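Local coordinates for protein arginyl-trna synthetase (Thermus thermophilus, PDB 1IQ0) that probably catalyses the ATP-dependent attachment of L-arginine to its cognate tRNA, releasing AMP and diphosphate, as a monomeric class I aminoacyl-tRNA synthetase, at residues 254-259 against 274-279; 304-309 against 365-370; 540-545 against 564-569. One frame throughout, in Å; residues are numbered along the deposited sequence.

Contact 1 (254-259 against 274-279)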
ATOM      1  N   ALA A 254       1.806 -21.190 -26.069  1.00 21.24           N
ATOM      2  CA  ALA A 254       2.790 -22.097 -26.652  1.00 23.91           C
ATOM      3  C   ALA A 254       3.732 -22.629 -25.583  1.00 24.40           C
ATOM      4  O   ALA A 254       4.116 -23.793 -25.612  1.00 26.70           O
ATOM      5  CB  ALA A 254       3.588 -21.387 -27.748  1.00 26.15           C
ATOM      6  N   LEU A 255       4.107 -21.779 -24.636  1.00 24.24           N
ATOM      7  CA  LEU A 255       5.005 -22.207 -23.573  1.00 23.62           C
ATOM      8  C   LEU A 255       4.297 -23.216 -22.662  1.00 22.79           C
ATOM      9  O   LEU A 255       4.873 -24.238 -22.292  1.00 25.07           O
ATOM     10  CB  LEU A 255       5.483 -20.992 -22.772  1.00 30.92           C
ATOM     11  CG  LEU A 255       6.400 -21.241 -21.571  1.00 34.87           C
ATOM     12  CD1 LEU A 255       7.637 -22.027 -21.993  1.00 32.39           C
ATOM     13  CD2 LEU A 255       6.794 -19.900 -20.966  1.00 33.99           C
ATOM     14  N   LEU A 256       3.036 -22.952 -22.332  1.00 21.72           N
ATOM     15  CA  LEU A 256       2.274 -23.854 -21.467  1.00 25.91           C
ATOM     16  C   LEU A 256       1.979 -25.225 -22.092  1.00 29.87           C
ATOM     17  O   LEU A 256       2.028 -26.250 -21.402  1.00 30.05           O
ATOM     18  CB  LEU A 256       0.961 -23.187 -21.049  1.00 24.59           C
ATOM     19  CG  LEU A 256       1.133 -22.022 -20.076  1.00 27.05           C
ATOM     20  CD1 LEU A 256      -0.181 -21.276 -19.881  1.00 23.72           C
ATOM     21  CD2 LEU A 256       1.644 -22.579 -18.757  1.00 28.19           C
ATOM     22  N   GLU A 257       1.678 -25.252 -23.389  1.00 28.49           N
ATOM     23  CA  GLU A 257       1.381 -26.519 -24.055  1.00 31.00           C
ATOM     24  C   GLU A 257       2.573 -27.472 -24.071  1.00 30.82           C
ATOM     25  O   GLU A 257       2.437 -28.629 -24.457  1.00 34.63           O
ATOM     26  CB  GLU A 257       0.888 -26.281 -25.488  1.00 29.48           C
ATOM     27  CG  GLU A 257      -0.408 -25.495 -25.561  1.00 38.79           C
ATOM     28  CD  GLU A 257      -0.973 -25.415 -26.969  1.00 48.42           C
ATOM     29  OE1 GLU A 257      -1.436 -26.458 -27.482  1.00 50.73           O
ATOM     30  OE2 GLU A 257      -0.953 -24.312 -27.565  1.00 53.58           O
ATOM     31  N   GLN A 258       3.739 -26.981 -23.663  1.00 39.66           N
ATOM     32  CA  GLN A 258       4.937 -27.815 -23.600  1.00 38.51           C
ATOM     33  C   GLN A 258       4.835 -28.726 -22.385  1.00 41.89           C
ATOM     34  O   GLN A 258       5.513 -29.751 -22.300  1.00 44.47           O
ATOM     35  CB  GLN A 258       6.193 -26.956 -23.457  1.00 30.16           C
ATOM     36  CG  GLN A 258       6.690 -26.333 -24.744  1.00 28.09           C
ATOM     37  CD  GLN A 258       7.828 -25.357 -24.505  1.00 29.97           C
ATOM     38  OE1 GLN A 258       8.747 -25.625 -23.717  1.00 31.42           O
ATOM     39  NE2 GLN A 258       7.780 -24.223 -25.187  1.00 31.80           N
ATOM     40  N   SER A 259       3.990 -28.333 -21.437  1.00 37.31           N
ATOM     41  CA  SER A 259       3.793 -29.099 -20.216  1.00 38.60           C
ATOM     42  C   SER A 259       2.875 -30.290 -20.423  1.00 38.17           C
ATOM     43  O   SER A 259       1.870 -30.200 -21.127  1.00 41.06           O
ATOM     44  CB  SER A 259       3.202 -28.211 -19.120  1.00 35.42           C
ATOM     45  OG  SER A 259       2.821 -28.987 -17.999  1.00 34.50           O
ATOM     46  N   LEU A 274      -8.579 -26.339 -24.371  1.00 34.96           N
ATOM     47  CA  LEU A 274      -7.204 -26.479 -23.893  1.00 31.68           C
ATOM     48  C   LEU A 274      -7.277 -26.222 -22.400  1.00 31.47           C
ATOM     49  O   LEU A 274      -7.728 -25.165 -21.963  1.00 29.62           O
ATOM     50  CB  LEU A 274      -6.264 -25.462 -24.545  1.00 28.50           C
ATOM     51  CG  LEU A 274      -4.819 -25.545 -24.037  1.00 26.80           C
ATOM     52  CD1 LEU A 274      -4.234 -26.897 -24.422  1.00 24.57           C
ATOM     53  CD2 LEU A 274      -3.977 -24.417 -24.611  1.00 25.46           C
ATOM     54  N   VAL A 275      -6.835 -27.192 -21.616  1.00 29.92           N
ATOM     55  CA  VAL A 275      -6.902 -27.058 -20.175  1.00 30.48           C
ATOM     56  C   VAL A 275      -5.561 -27.262 -19.486  1.00 26.88           C
ATOM     57  O   VAL A 275      -4.658 -27.912 -20.020  1.00 25.12           O
ATOM     58  CB  VAL A 275      -7.933 -28.060 -19.607  1.00 51.80           C
ATOM     59  CG1 VAL A 275      -7.498 -29.480 -19.915  1.00 53.09           C
ATOM     60  CG2 VAL A 275      -8.091 -27.861 -18.120  1.00 60.30           C
ATOM     61  N   MET A 276      -5.443 -26.686 -18.295  1.00 29.13           N
ATOM     62  CA  MET A 276      -4.240 -26.794 -17.482  1.00 31.09           C
ATOM     63  C   MET A 276      -4.596 -27.571 -16.214  1.00 32.50           C
ATOM     64  O   MET A 276      -5.479 -27.160 -15.455  1.00 32.48           O
ATOM     65  CB  MET A 276      -3.730 -25.405 -17.085  1.00 29.38           C
ATOM     66  CG  MET A 276      -2.432 -25.435 -16.290  1.00 30.89           C
ATOM     67  SD  MET A 276      -1.973 -23.831 -15.610  1.00 34.82           S
ATOM     68  CE  MET A 276      -1.457 -22.982 -17.087  1.00 43.89           C
ATOM     69  N   ASP A 277      -3.921 -28.692 -15.992  1.00 29.73           N
ATOM     70  CA  ASP A 277      -4.168 -29.504 -14.801  1.00 27.73           C
ATOM     71  C   ASP A 277      -3.268 -28.983 -13.689  1.00 29.15           C
ATOM     72  O   ASP A 277      -2.057 -29.214 -13.698  1.00 26.28           O
ATOM     73  CB  ASP A 277      -3.853 -30.978 -15.090  1.00 30.32           C
ATOM     74  CG  ASP A 277      -4.059 -31.879 -13.874  1.00 31.20           C
ATOM     75  OD1 ASP A 277      -3.657 -33.059 -13.943  1.00 31.69           O
ATOM     76  OD2 ASP A 277      -4.618 -31.413 -12.858  1.00 31.91           O
ATOM     77  N   ALA A 278      -3.863 -28.276 -12.736  1.00 29.88           N
ATOM     78  CA  ALA A 278      -3.113 -27.704 -11.622  1.00 30.15           C
ATOM     79  C   ALA A 278      -2.926 -28.650 -10.430  1.00 31.44           C
ATOM     80  O   ALA A 278      -2.277 -28.280  -9.450  1.00 33.44           O
ATOM     81  CB  ALA A 278      -3.802 -26.419 -11.147  1.00 18.22           C
ATOM     82  N   SER A 279      -3.475 -29.860 -10.505  1.00 35.59           N
ATOM     83  CA  SER A 279      -3.360 -30.795  -9.382  1.00 37.38           C
ATOM     84  C   SER A 279      -1.937 -31.176  -8.967  1.00 37.94           C
ATOM     85  O   SER A 279      -1.662 -31.346  -7.781  1.00 41.66           O
ATOM     86  CB  SER A 279      -4.176 -32.070  -9.651  1.00 31.95           C
ATOM     87  OG  SER A 279      -3.642 -32.832 -10.719  1.00 36.08           O
TER
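Both methyls of Leu256 close on one atom of Met276: Leu256 CD1 and Leu256 CD2 each lie 3.5 Å from Met276 CE, so the terminal methyl of the methionine sits in the fork of the leucine. Beside this pair, the aliphatic part of Glu257 crosses the end of Leu274, with Glu257 CG 3.8 Å and Glu257 CD 3.9 Å from Leu274 CD2. The contact is therefore apolar even where it uses an acid; the charged end of Glu257 passes on to a salt bridge from OE1 to Arg264 NH1.

The torsions explain the reach of Met276. Its chain is extended through CG, which lies opposite the backbone N (chi1 -177°), and then bends about the CG-SD bond (chi3 -73°), which brings CE to the leucine although the two CA atoms, Leu256 CA and Met276 CA, are 8.2 Å apart. In segment 254-259, a type I turn from Leu256 to Ser259 follows, with Ser259 N 2.9 Å from Leu256 O. At the end of the strand, Asp277 OD2 accepts hydrogen bonds from Ser279 N (3.0 Å) and Ser279 OG (2.7 Å) on one face of its carboxylate plane; the first makes an Asx turn.

Strand 274-277 is the middle member of a small antiparallel sheet, between 262-263 and 289-291. Val262 of the first of these touches Leu256, Glu257, Leu274 and Met276, and Met276 also meets Ala367 and Leu370, so residues Leu256 and Glu257 pack onto this sheet next to helix 361-370.

Contact 2 (304-309 against 365-370)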
ATOM      1  N   LYS A 304      -5.097 -15.131 -20.296  1.00 22.59           N
ATOM      2  CA  LYS A 304      -4.575 -13.778 -20.457  1.00 23.23           C
ATOM      3  C   LYS A 304      -3.868 -13.284 -19.193  1.00 24.28           C
ATOM      4  O   LYS A 304      -2.863 -12.575 -19.289  1.00 23.80           O
ATOM      5  CB  LYS A 304      -5.692 -12.804 -20.861  1.00 24.25           C
ATOM      6  CG  LYS A 304      -6.275 -13.093 -22.248  1.00 28.36           C
ATOM      7  CD  LYS A 304      -7.074 -11.915 -22.810  1.00 31.06           C
ATOM      8  CE  LYS A 304      -6.200 -10.675 -22.997  1.00 35.61           C
ATOM      9  NZ  LYS A 304      -4.996 -10.906 -23.873  1.00 34.88           N
ATOM     10  N   ASP A 305      -4.382 -13.650 -18.015  1.00 20.26           N
ATOM     11  CA  ASP A 305      -3.737 -13.235 -16.766  1.00 18.07           C
ATOM     12  C   ASP A 305      -2.370 -13.903 -16.671  1.00 15.61           C
ATOM     13  O   ASP A 305      -1.395 -13.290 -16.237  1.00 16.37           O
ATOM     14  CB  ASP A 305      -4.577 -13.617 -15.541  1.00 25.15           C
ATOM     15  CG  ASP A 305      -5.833 -12.765 -15.399  1.00 30.40           C
ATOM     16  OD1 ASP A 305      -5.833 -11.616 -15.890  1.00 31.17           O
ATOM     17  OD2 ASP A 305      -6.812 -13.237 -14.785  1.00 33.29           O
ATOM     18  N   ILE A 306      -2.302 -15.166 -17.083  1.00 18.59           N
ATOM     19  CA  ILE A 306      -1.039 -15.894 -17.058  1.00 17.97           C
ATOM     20  C   ILE A 306      -0.009 -15.244 -17.988  1.00 16.53           C
ATOM     21  O   ILE A 306       1.136 -15.027 -17.596  1.00 17.94           O
ATOM     22  CB  ILE A 306      -1.243 -17.375 -17.463  1.00 16.79           C
ATOM     23  CG1 ILE A 306      -2.034 -18.096 -16.371  1.00 16.14           C
ATOM     24  CG2 ILE A 306       0.113 -18.068 -17.659  1.00 18.36           C
ATOM     25  CD1 ILE A 306      -2.538 -19.474 -16.788  1.00 17.36           C
ATOM     26  N   ALA A 307      -0.427 -14.927 -19.212  1.00 19.83           N
ATOM     27  CA  ALA A 307       0.452 -14.297 -20.197  1.00 16.76           C
ATOM     28  C   ALA A 307       1.089 -13.022 -19.638  1.00 17.90           C
ATOM     29  O   ALA A 307       2.306 -12.845 -19.694  1.00 20.23           O
ATOM     30  CB  ALA A 307      -0.339 -13.959 -21.471  1.00 16.29           C
ATOM     31  N   PHE A 308       0.247 -12.144 -19.103  1.00 15.03           N
ATOM     32  CA  PHE A 308       0.680 -10.876 -18.530  1.00 15.40           C
ATOM     33  C   PHE A 308       1.625 -11.103 -17.343  1.00 15.42           C
ATOM     34  O   PHE A 308       2.639 -10.423 -17.211  1.00 17.57           O
ATOM     35  CB  PHE A 308      -0.557 -10.069 -18.106  1.00 19.44           C
ATOM     36  CG  PHE A 308      -0.271  -8.627 -17.764  1.00 18.60           C
ATOM     37  CD1 PHE A 308       0.717  -7.917 -18.436  1.00 19.13           C
ATOM     38  CD2 PHE A 308      -1.044  -7.961 -16.812  1.00 17.83           C
ATOM     39  CE1 PHE A 308       0.928  -6.559 -18.166  1.00 18.38           C
ATOM     40  CE2 PHE A 308      -0.841  -6.609 -16.539  1.00 18.00           C
ATOM     41  CZ  PHE A 308       0.144  -5.908 -17.217  1.00 15.04           C
ATOM     42  N   GLN A 309       1.288 -12.055 -16.479  1.00 20.64           N
ATOM     43  CA  GLN A 309       2.138 -12.374 -15.332  1.00 20.03           C
ATOM     44  C   GLN A 309       3.516 -12.816 -15.830  1.00 21.13           C
ATOM     45  O   GLN A 309       4.535 -12.456 -15.250  1.00 20.38           O
ATOM     46  CB  GLN A 309       1.522 -13.510 -14.511  1.00 21.09           C
ATOM     47  CG  GLN A 309       2.311 -13.901 -13.263  1.00 17.51           C
ATOM     48  CD  GLN A 309       2.300 -12.811 -12.199  1.00 21.85           C
ATOM     49  OE1 GLN A 309       1.285 -12.149 -11.988  1.00 23.76           O
ATOM     50  NE2 GLN A 309       3.428 -12.635 -11.515  1.00 19.59           N
ATOM     51  N   ARG A 365      -0.032 -19.064  -9.861  1.00 33.28           N
ATOM     52  CA  ARG A 365       0.894 -19.835  -9.040  1.00 35.25           C
ATOM     53  C   ARG A 365       1.193 -21.150  -9.747  1.00 34.24           C
ATOM     54  O   ARG A 365       2.351 -21.481 -10.008  1.00 33.42           O
ATOM     55  CB  ARG A 365       0.277 -20.128  -7.669  1.00 67.63           C
ATOM     56  CG  ARG A 365       0.923 -19.391  -6.504  1.00 77.76           C
ATOM     57  CD  ARG A 365       0.701 -17.887  -6.581  1.00 81.21           C
ATOM     58  NE  ARG A 365       1.378 -17.175  -5.497  1.00 86.13           N
ATOM     59  CZ  ARG A 365       1.099 -17.326  -4.205  1.00 87.29           C
ATOM     60  NH1 ARG A 365       0.146 -18.164  -3.819  1.00 86.42           N
ATOM     61  NH2 ARG A 365       1.775 -16.636  -3.294  1.00 84.10           N
ATOM     62  N   ALA A 366       0.132 -21.888 -10.063  1.00 30.28           N
ATOM     63  CA  ALA A 366       0.258 -23.176 -10.733  1.00 28.42           C
ATOM     64  C   ALA A 366       0.872 -23.021 -12.114  1.00 28.72           C
ATOM     65  O   ALA A 366       1.680 -23.852 -12.532  1.00 30.26           O
ATOM     66  CB  ALA A 366      -1.113 -23.840 -10.847  1.00 42.03           C
ATOM     67  N   ALA A 367       0.485 -21.958 -12.819  1.00 30.72           N
ATOM     68  CA  ALA A 367       1.002 -21.712 -14.156  1.00 26.30           C
ATOM     69  C   ALA A 367       2.506 -21.469 -14.100  1.00 28.80           C
ATOM     70  O   ALA A 367       3.265 -22.010 -14.913  1.00 28.64           O
ATOM     71  CB  ALA A 367       0.289 -20.520 -14.788  1.00 20.06           C
ATOM     72  N   LEU A 368       2.940 -20.655 -13.145  1.00 23.38           N
ATOM     73  CA  LEU A 368       4.364 -20.383 -13.006  1.00 25.52           C
ATOM     74  C   LEU A 368       5.128 -21.671 -12.667  1.00 28.04           C
ATOM     75  O   LEU A 368       6.215 -21.899 -13.185  1.00 31.93           O
ATOM     76  CB  LEU A 368       4.607 -19.317 -11.930  1.00 25.45           C
ATOM     77  CG  LEU A 368       4.329 -17.867 -12.333  1.00 20.93           C
ATOM     78  CD1 LEU A 368       4.229 -17.002 -11.089  1.00 21.01           C
ATOM     79  CD2 LEU A 368       5.437 -17.361 -13.255  1.00 20.03           C
ATOM     80  N   ALA A 369       4.563 -22.514 -11.809  1.00 27.98           N
ATOM     81  CA  ALA A 369       5.233 -23.768 -11.444  1.00 29.18           C
ATOM     82  C   ALA A 369       5.300 -24.740 -12.629  1.00 29.78           C
ATOM     83  O   ALA A 369       6.368 -25.264 -12.956  1.00 28.83           O
ATOM     84  CB  ALA A 369       4.519 -24.431 -10.256  1.00 22.45           C
ATOM     85  N   LEU A 370       4.163 -24.968 -13.280  1.00 40.49           N
ATOM     86  CA  LEU A 370       4.109 -25.876 -14.424  1.00 40.19           C
ATOM     87  C   LEU A 370       5.025 -25.438 -15.561  1.00 41.65           C
ATOM     88  O   LEU A 370       5.539 -26.267 -16.316  1.00 40.62           O
ATOM     89  CB  LEU A 370       2.674 -25.991 -14.935  1.00 28.67           C
ATOM     90  CG  LEU A 370       1.729 -26.689 -13.955  1.00 29.90           C
ATOM     91  CD1 LEU A 370       0.293 -26.584 -14.442  1.00 31.25           C
ATOM     92  CD2 LEU A 370       2.152 -28.147 -13.809  1.00 32.97           C
TER
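Ala367 has the largest buried area of the four touching residues, and its whole contribution is one methyl. Ala367 CB lies 3.6 Å from Ile306 CD1, 3.7 Å from Ile306 CG1 and 3.8 Å from Ile306 CG2, so three carbons of the isoleucine share it almost equally. The first torsion of Ile306 accounts for this: CG1 stands beside the backbone N (chi1 -69°) and CG2 beside the carbonyl carbon, and the two branches receive the methyl between them. With so small a residue facing the isoleucine, the helices come close here, Ile306 CA to Ala367 CA being 6.8 Å.

The fold places helix 361-370 after strand 348-354 and before the neighbouring parallel strand 380-390, on a beta-alpha-beta crossover of the nucleotide-binding (Rossmann-type) core of class I synthetases. Helix 301-312 comes from earlier in the chain and packs against it.

Leu368, the next residue along, makes a looser approach, its CD1 4.2 Å from Gln309 CG. Here the glutamine works through its aliphatic part, while its NE2 is hydrogen-bonded to Thr349 OG1 on strand 348-354, which ties helix 301-312 to the central sheet as well. Leu368 additionally touches Ile315.

Contact 3 (540-545 against 564-569)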
ATOM      1  N   ASN A 540       0.973  13.435  22.122  1.00 21.27           N
ATOM      2  CA  ASN A 540      -0.027  14.276  22.762  1.00 21.03           C
ATOM      3  C   ASN A 540      -0.064  14.137  24.288  1.00 22.63           C
ATOM      4  O   ASN A 540      -0.154  15.140  24.997  1.00 23.97           O
ATOM      5  CB  ASN A 540      -1.413  13.997  22.168  1.00 20.11           C
ATOM      6  CG  ASN A 540      -1.600  14.658  20.814  1.00 23.44           C
ATOM      7  OD1 ASN A 540      -1.162  15.786  20.602  1.00 25.55           O
ATOM      8  ND2 ASN A 540      -2.255  13.966  19.901  1.00 20.59           N
ATOM      9  N   ALA A 541       0.003  12.907  24.790  1.00 22.27           N
ATOM     10  CA  ALA A 541      -0.006  12.676  26.231  1.00 20.60           C
ATOM     11  C   ALA A 541       1.253  13.316  26.822  1.00 21.67           C
ATOM     12  O   ALA A 541       1.225  13.904  27.900  1.00 24.80           O
ATOM     13  CB  ALA A 541      -0.020  11.173  26.528  1.00 13.46           C
ATOM     14  N   TYR A 542       2.358  13.188  26.098  1.00 19.72           N
ATOM     15  CA  TYR A 542       3.629  13.753  26.520  1.00 19.67           C
ATOM     16  C   TYR A 542       3.511  15.282  26.584  1.00 23.80           C
ATOM     17  O   TYR A 542       3.856  15.898  27.588  1.00 23.05           O
ATOM     18  CB  TYR A 542       4.718  13.351  25.522  1.00 20.73           C
ATOM     19  CG  TYR A 542       6.081  13.954  25.771  1.00 19.48           C
ATOM     20  CD1 TYR A 542       6.903  13.479  26.801  1.00 23.30           C
ATOM     21  CD2 TYR A 542       6.569  14.978  24.954  1.00 21.90           C
ATOM     22  CE1 TYR A 542       8.174  13.999  27.002  1.00 23.10           C
ATOM     23  CE2 TYR A 542       7.838  15.507  25.147  1.00 22.03           C
ATOM     24  CZ  TYR A 542       8.638  15.011  26.175  1.00 20.55           C
ATOM     25  OH  TYR A 542       9.906  15.515  26.356  1.00 23.10           O
ATOM     26  N   TYR A 543       3.006  15.885  25.511  1.00 16.03           N
ATOM     27  CA  TYR A 543       2.853  17.341  25.450  1.00 17.22           C
ATOM     28  C   TYR A 543       1.883  17.895  26.504  1.00 19.17           C
ATOM     29  O   TYR A 543       2.147  18.927  27.117  1.00 23.97           O
ATOM     30  CB  TYR A 543       2.358  17.757  24.068  1.00 16.62           C
ATOM     31  CG  TYR A 543       2.159  19.255  23.908  1.00 16.23           C
ATOM     32  CD1 TYR A 543       3.211  20.079  23.507  1.00 19.71           C
ATOM     33  CD2 TYR A 543       0.913  19.841  24.143  1.00 16.88           C
ATOM     34  CE1 TYR A 543       3.030  21.443  23.339  1.00 18.47           C
ATOM     35  CE2 TYR A 543       0.721  21.216  23.978  1.00 20.13           C
ATOM     36  CZ  TYR A 543       1.786  22.006  23.575  1.00 20.00           C
ATOM     37  OH  TYR A 543       1.614  23.359  23.421  1.00 26.02           O
ATOM     38  N   ASN A 544       0.766  17.201  26.699  1.00 17.64           N
ATOM     39  CA  ASN A 544      -0.255  17.624  27.646  1.00 18.34           C
ATOM     40  C   ASN A 544       0.010  17.344  29.124  1.00 20.32           C
ATOM     41  O   ASN A 544      -0.690  17.883  29.976  1.00 22.15           O
ATOM     42  CB  ASN A 544      -1.609  16.996  27.277  1.00 17.64           C
ATOM     43  CG  ASN A 544      -2.114  17.453  25.926  1.00 24.58           C
ATOM     44  OD1 ASN A 544      -1.967  18.618  25.557  1.00 27.33           O
ATOM     45  ND2 ASN A 544      -2.725  16.538  25.180  1.00 25.04           N
ATOM     46  N   ALA A 545       0.997  16.509  29.434  1.00 18.72           N
ATOM     47  CA  ALA A 545       1.281  16.161  30.826  1.00 16.91           C
ATOM     48  C   ALA A 545       1.439  17.373  31.741  1.00 20.76           C
ATOM     49  O   ALA A 545       2.083  18.361  31.377  1.00 19.57           O
ATOM     50  CB  ALA A 545       2.533  15.291  30.905  1.00 16.66           C
ATOM     51  N   GLU A 564      17.579  21.221  25.495  1.00 29.80           N
ATOM     52  CA  GLU A 564      18.185  20.641  24.304  1.00 31.46           C
ATOM     53  C   GLU A 564      17.702  19.196  24.120  1.00 31.78           C
ATOM     54  O   GLU A 564      17.361  18.785  23.014  1.00 31.69           O
ATOM     55  CB  GLU A 564      19.714  20.667  24.418  1.00 22.68           C
ATOM     56  CG  GLU A 564      20.371  22.047  24.325  1.00 29.03           C
ATOM     57  CD  GLU A 564      19.929  23.017  25.419  1.00 32.19           C
ATOM     58  OE1 GLU A 564      19.624  22.576  26.546  1.00 30.65           O
ATOM     59  OE2 GLU A 564      19.902  24.234  25.151  1.00 32.78           O
ATOM     60  N   LEU A 565      17.671  18.427  25.202  1.00 28.18           N
ATOM     61  CA  LEU A 565      17.211  17.044  25.126  1.00 25.92           C
ATOM     62  C   LEU A 565      15.784  16.971  24.583  1.00 24.93           C
ATOM     63  O   LEU A 565      15.496  16.176  23.684  1.00 25.62           O
ATOM     64  CB  LEU A 565      17.254  16.382  26.505  1.00 24.77           C
ATOM     65  CG  LEU A 565      16.503  15.052  26.636  1.00 27.10           C
ATOM     66  CD1 LEU A 565      17.095  14.006  25.693  1.00 28.74           C
ATOM     67  CD2 LEU A 565      16.579  14.571  28.068  1.00 20.08           C
ATOM     68  N   ARG A 566      14.893  17.797  25.130  1.00 24.10           N
ATOM     69  CA  ARG A 566      13.505  17.792  24.687  1.00 23.76           C
ATOM     70  C   ARG A 566      13.341  18.277  23.257  1.00 22.51           C
ATOM     71  O   ARG A 566      12.480  17.779  22.528  1.00 22.63           O
ATOM     72  CB  ARG A 566      12.626  18.598  25.649  1.00 15.60           C
ATOM     73  CG  ARG A 566      12.372  17.816  26.934  1.00 17.94           C
ATOM     74  CD  ARG A 566      11.515  18.536  27.950  1.00 15.76           C
ATOM     75  NE  ARG A 566      11.308  17.659  29.102  1.00 16.43           N
ATOM     76  CZ  ARG A 566      11.045  18.079  30.334  1.00 20.13           C
ATOM     77  NH1 ARG A 566      10.949  19.382  30.596  1.00 13.82           N
ATOM     78  NH2 ARG A 566      10.894  17.192  31.303  1.00 16.96           N
ATOM     79  N   LEU A 567      14.169  19.231  22.841  1.00 23.31           N
ATOM     80  CA  LEU A 567      14.092  19.733  21.475  1.00 22.28           C
ATOM     81  C   LEU A 567      14.500  18.631  20.485  1.00 24.66           C
ATOM     82  O   LEU A 567      13.870  18.471  19.440  1.00 22.61           O
ATOM     83  CB  LEU A 567      14.982  20.969  21.301  1.00 21.71           C
ATOM     84  CG  LEU A 567      14.423  22.285  21.860  1.00 22.91           C
ATOM     85  CD1 LEU A 567      15.490  23.365  21.822  1.00 22.34           C
ATOM     86  CD2 LEU A 567      13.207  22.711  21.046  1.00 18.26           C
ATOM     87  N   SER A 568      15.545  17.871  20.814  1.00 23.09           N
ATOM     88  CA  SER A 568      15.995  16.788  19.935  1.00 24.35           C
ATOM     89  C   SER A 568      14.955  15.671  19.887  1.00 22.62           C
ATOM     90  O   SER A 568      14.745  15.048  18.846  1.00 25.97           O
ATOM     91  CB  SER A 568      17.337  16.224  20.406  1.00 25.26           C
ATOM     92  OG  SER A 568      18.375  17.171  20.229  1.00 26.45           O
ATOM     93  N   LEU A 569      14.297  15.423  21.014  1.00 24.63           N
ATOM     94  CA  LEU A 569      13.269  14.393  21.066  1.00 25.68           C
ATOM     95  C   LEU A 569      12.062  14.856  20.253  1.00 27.51           C
ATOM     96  O   LEU A 569      11.439  14.068  19.538  1.00 27.21           O
ATOM     97  CB  LEU A 569      12.855  14.137  22.512  1.00 22.03           C
ATOM     98  CG  LEU A 569      11.877  12.995  22.772  1.00 27.00           C
ATOM     99  CD1 LEU A 569      12.447  11.689  22.218  1.00 30.26           C
ATOM    100  CD2 LEU A 569      11.629  12.880  24.275  1.00 27.82           C
TER
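The van der Waals contacts all centre on Tyr542, whose phenol oxygen reaches the opposite helix at two residues. Tyr542 OH lies 3.4 Å from Arg566 CG and 3.8 Å from Leu569 CD2, and that methyl is also 4.1 Å from Tyr542 CZ, approaching the ring obliquely. The tyrosine spans the gap because its CG is turned opposite the backbone N (chi1 176°), which sends the ring straight across with the hydroxyl leading. Arg566 offers its methylenes to the oxygen, and its guanidinium plane stands 77° from the ring plane, so the two flat groups do not stack.

This is helix-to-helix packing inside the predominantly helical DALR anticodon-binding domain, between the end of helix 525-544 and the first turns of helix 562-583. Helix 500-509 contributes to the same core through Tyr501 and Leu505 against Tyr542 and Leu509 against Leu569.

Polar bonding runs through third parties. Glu502 OE1 takes part in a hydrogen bond with Tyr542 OH and a salt bridge with Arg566 NE, so a single carboxylate oxygen links the two side chains and probably lowers the cost of burying them; Arg566 NH1 is bonded to Pro554 O.

Among the backbone bonds, Asn544 N to Asn540 O at 2.8 Å is followed only by weak bonds from Ala545 N, where the chain leaves helical geometry, whereas Leu569 N to Leu565 O, 3.0 Å, belongs to a helix that continues.

Overall arrangement
Along the chain the three contacts follow in series, each closing before the next opens. Contacts 1 and 2 are neighbours, their centres 10 Å apart, and pack directly against each other: Met276 CE lies 3.7 Å from Ile306 CD1, and Met276 CG 3.5 Å from Leu370 CD1. The small antiparallel sheet and helices 248-256, 301-312 and 361-370 thus pack together within the catalytic domain. Contact 3 belongs to the anticodon-binding domain on the opposite side of the chain's centre, with centres about 63 Å from contact 1 and 53 Å from contact 2. That separation fits a monomer whose catalytic and anticodon-binding regions serve distant parts of one tRNA.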